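Local coordinates for pantothenate kinase (Coxiella burnetii, PDB 3TQC), which catalyses the ATP-dependent phosphorylation of pantothenate to 4'-phosphopantothenate, the first step of coenzyme A biosynthesis, at residues Thr130-Leu140 against Lys149-Leu160. Residues are numbered along the deposited sequence; the frame is centred on the assembly and turned at random.
Sequences TDGFLYSNAKL and KGFPESYDMPSL
L134 lays its CD2 methyl over one face of the Y155 ring, 3.6 Å from the centroid, a CH-pi contact close to the ring normal. The two residues form the non-hydrogen-bonded pair of a single antiparallel bridge, flanked by the hydrogen bonds D156 N to F133 O at 2.6 Å and Y135 N to S154 O at 2.8 Å. Y135 then lies across 153-156, its ring face over the Y155-D156 peptide and its edge turned to E153 O. At the other end L160 CD1 stands 3.9 Å from the centroid of the F133 ring, while S159 OG meets that ring in its plane. D156 N-caps helix 157-168: CG anti to N (chi1 -173°) swings the carboxylate to the S159 side, where the S159 N-H meets OD1 from above the carboxylate plane.

The extended K149 chain passes L140 CD1 and delivers NZ to N137 OD1 at 2.6 Å, on a lone pair in the amide plane; Y179 OH also binds NZ, and the Y184 ring adds a cation-pi contact. S154 OG, beside L134 CD2, accepts from G150 N and donates to F151 O at a doubtfully short distance. In this P-loop kinase fold loop 130-136 joins edge strand 125-129 to helix 137-142, and its partner 149-156 runs from beyond that helix into helix 157-168, with F133 and L134 against strand 174-180 and F151 against helix 271-294.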
# COMPACT_ATOMS: atom_id res chain seq x y z
N THR B 130 15.77 5.45 -7.49
CA THR B 130 14.76 6.00 -8.36
C THR B 130 15.31 7.12 -9.28
O THR B 130 14.72 7.40 -10.32
CB THR B 130 13.56 6.44 -7.49
OG1 THR B 130 12.60 5.36 -7.42
CG2 THR B 130 12.93 7.63 -8.03
N ASP B 131 16.44 7.71 -8.90
CA ASP B 131 17.14 8.73 -9.70
C ASP B 131 17.29 8.30 -11.15
O ASP B 131 17.19 9.12 -12.07
CB ASP B 131 18.57 8.99 -9.18
CG ASP B 131 18.62 9.42 -7.72
OD1 ASP B 131 17.60 9.95 -7.21
OD2 ASP B 131 19.69 9.24 -7.07
N GLY B 132 17.57 7.02 -11.33
CA GLY B 132 17.75 6.46 -12.63
C GLY B 132 16.55 6.60 -13.54
O GLY B 132 16.70 6.48 -14.76
N PHE B 133 15.38 6.84 -12.97
CA PHE B 133 14.17 7.00 -13.75
C PHE B 133 13.78 8.46 -13.94
O PHE B 133 12.69 8.75 -14.42
CB PHE B 133 13.05 6.18 -13.11
CG PHE B 133 13.36 4.72 -13.03
CD1 PHE B 133 12.97 3.85 -14.05
CD2 PHE B 133 14.10 4.21 -11.96
CE1 PHE B 133 13.26 2.49 -13.98
CE2 PHE B 133 14.41 2.84 -11.89
CZ PHE B 133 13.98 1.99 -12.92
N LEU B 134 14.67 9.38 -13.59
CA LEU B 134 14.51 10.77 -13.96
C LEU B 134 14.59 10.88 -15.47
O LEU B 134 15.31 10.11 -16.11
CB LEU B 134 15.61 11.64 -13.35
CG LEU B 134 15.50 11.89 -11.85
CD1 LEU B 134 16.80 12.49 -11.31
CD2 LEU B 134 14.30 12.79 -11.55
N TYR B 135 13.84 11.82 -16.04
CA TYR B 135 14.00 12.18 -17.44
C TYR B 135 15.37 12.84 -17.60
O TYR B 135 15.86 13.49 -16.68
CB TYR B 135 12.90 13.15 -17.92
CG TYR B 135 11.50 12.56 -18.01
CD1 TYR B 135 11.22 11.48 -18.85
CD2 TYR B 135 10.44 13.11 -17.29
CE1 TYR B 135 9.93 10.95 -18.94
CE2 TYR B 135 9.15 12.59 -17.38
CZ TYR B 135 8.90 11.52 -18.21
OH TYR B 135 7.61 11.02 -18.30
N SER B 136 15.99 12.67 -18.76
CA SER B 136 17.26 13.32 -19.05
C SER B 136 17.11 14.83 -18.98
O SER B 136 16.00 15.36 -19.09
CB SER B 136 17.72 12.95 -20.45
OG SER B 136 16.76 13.39 -21.38
N ASN B 137 18.23 15.52 -18.83
CA ASN B 137 18.22 16.98 -18.81
C ASN B 137 17.59 17.56 -20.08
O ASN B 137 16.80 18.49 -20.01
CB ASN B 137 19.63 17.55 -18.62
CG ASN B 137 20.15 17.38 -17.19
OD1 ASN B 137 19.40 17.05 -16.28
ND2 ASN B 137 21.44 17.62 -17.00
N ALA B 138 17.92 16.97 -21.23
CA ALA B 138 17.38 17.44 -22.50
C ALA B 138 15.84 17.38 -22.52
O ALA B 138 15.19 18.32 -22.97
CB ALA B 138 17.97 16.64 -23.65
N LYS B 139 15.27 16.28 -22.03
CA LYS B 139 13.80 16.16 -21.95
C LYS B 139 13.22 17.13 -20.94
O LYS B 139 12.19 17.74 -21.19
CB LYS B 139 13.36 14.74 -21.56
CG LYS B 139 13.40 13.72 -22.69
CD LYS B 139 12.81 12.40 -22.19
CE LYS B 139 13.28 11.18 -22.99
NZ LYS B 139 12.94 9.90 -22.25
N LEU B 140 13.88 17.26 -19.79
CA LEU B 140 13.44 18.18 -18.76
C LEU B 140 13.47 19.62 -19.25
O LEU B 140 12.60 20.40 -18.91
CB LEU B 140 14.28 18.06 -17.48
CG LEU B 140 14.19 16.76 -16.67
CD1 LEU B 140 15.31 16.74 -15.65
CD2 LEU B 140 12.84 16.62 -15.99
N LYS B 149 13.65 19.03 -10.89
CA LYS B 149 14.27 17.72 -10.89
C LYS B 149 14.00 17.14 -9.52
O LYS B 149 14.22 17.80 -8.53
CB LYS B 149 15.77 17.86 -11.12
CG LYS B 149 16.39 16.80 -12.02
CD LYS B 149 17.79 17.21 -12.43
CE LYS B 149 18.37 16.30 -13.48
NZ LYS B 149 19.81 16.56 -13.72
N GLY B 150 13.45 15.93 -9.47
CA GLY B 150 13.06 15.31 -8.22
C GLY B 150 11.58 15.44 -7.91
O GLY B 150 11.05 14.68 -7.09
N PHE B 151 10.92 16.41 -8.54
CA PHE B 151 9.47 16.54 -8.43
C PHE B 151 8.84 15.44 -9.27
O PHE B 151 9.48 14.89 -10.16
CB PHE B 151 9.01 17.92 -8.92
CG PHE B 151 9.32 19.05 -7.96
CD1 PHE B 151 8.29 19.70 -7.28
CD2 PHE B 151 10.63 19.47 -7.75
CE1 PHE B 151 8.57 20.73 -6.40
CE2 PHE B 151 10.90 20.51 -6.88
CZ PHE B 151 9.88 21.13 -6.20
N PRO B 152 7.58 15.09 -9.00
CA PRO B 152 7.02 13.88 -9.68
C PRO B 152 7.06 13.97 -11.21
O PRO B 152 7.29 12.96 -11.86
CB PRO B 152 5.57 13.83 -9.20
CG PRO B 152 5.54 14.69 -7.93
CD PRO B 152 6.64 15.70 -8.04
N GLU B 153 6.86 15.17 -11.75
CA GLU B 153 6.78 15.34 -13.20
C GLU B 153 8.13 15.16 -13.90
O GLU B 153 8.19 15.14 -15.12
CB GLU B 153 6.14 16.70 -13.55
CG GLU B 153 6.89 17.95 -13.04
CD GLU B 153 6.43 18.45 -11.66
OE1 GLU B 153 5.82 17.66 -10.90
OE2 GLU B 153 6.69 19.63 -11.34
N SER B 154 9.19 15.01 -13.11
CA SER B 154 10.54 14.86 -13.63
C SER B 154 10.93 13.39 -13.84
O SER B 154 11.94 13.13 -14.48
CB SER B 154 11.55 15.52 -12.68
OG SER B 154 11.62 14.86 -11.44
N TYR B 155 10.13 12.46 -13.32
CA TYR B 155 10.40 11.02 -13.45
C TYR B 155 9.61 10.36 -14.57
O TYR B 155 8.45 10.69 -14.81
CB TYR B 155 10.03 10.26 -12.16
CG TYR B 155 10.86 10.65 -10.98
CD1 TYR B 155 12.05 9.99 -10.67
CD2 TYR B 155 10.47 11.70 -10.18
CE1 TYR B 155 12.81 10.36 -9.58
CE2 TYR B 155 11.21 12.07 -9.09
CZ TYR B 155 12.37 11.41 -8.79
OH TYR B 155 13.07 11.83 -7.70
N ASP B 156 10.26 9.39 -15.21
CA ASP B 156 9.61 8.50 -16.13
C ASP B 156 8.87 7.42 -15.32
O ASP B 156 9.40 6.33 -15.08
CB ASP B 156 10.67 7.88 -17.05
CG ASP B 156 10.08 7.06 -18.17
OD1 ASP B 156 8.90 6.67 -18.05
OD2 ASP B 156 10.80 6.81 -19.16
N MET B 157 7.65 7.71 -14.91
CA MET B 157 6.92 6.78 -14.04
C MET B 157 6.55 5.48 -14.74
O MET B 157 6.66 4.43 -14.14
CB MET B 157 5.67 7.45 -13.45
CG MET B 157 5.07 6.73 -12.23
SD MET B 157 6.20 6.54 -10.82
CE MET B 157 7.15 8.05 -11.03
N PRO B 158 6.12 5.54 -16.00
CA PRO B 158 5.82 4.26 -16.62
C PRO B 158 7.03 3.32 -16.64
O PRO B 158 6.89 2.12 -16.50
CB PRO B 158 5.38 4.64 -18.05
CG PRO B 158 4.99 6.08 -17.98
CD PRO B 158 5.76 6.69 -16.86
N SER B 159 8.22 3.90 -16.81
CA SER B 159 9.44 3.10 -16.82
C SER B 159 9.76 2.51 -15.43
O SER B 159 10.16 1.35 -15.31
CB SER B 159 10.61 3.94 -17.33
OG SER B 159 11.79 3.18 -17.27
N LEU B 160 9.57 3.30 -14.38
CA LEU B 160 9.80 2.79 -13.05
C LEU B 160 8.80 1.68 -12.74
O LEU B 160 9.18 0.66 -12.21
CB LEU B 160 9.70 3.91 -12.01
CG LEU B 160 9.78 3.56 -10.52
CD1 LEU B 160 11.00 2.73 -10.20
CD2 LEU B 160 9.79 4.86 -9.73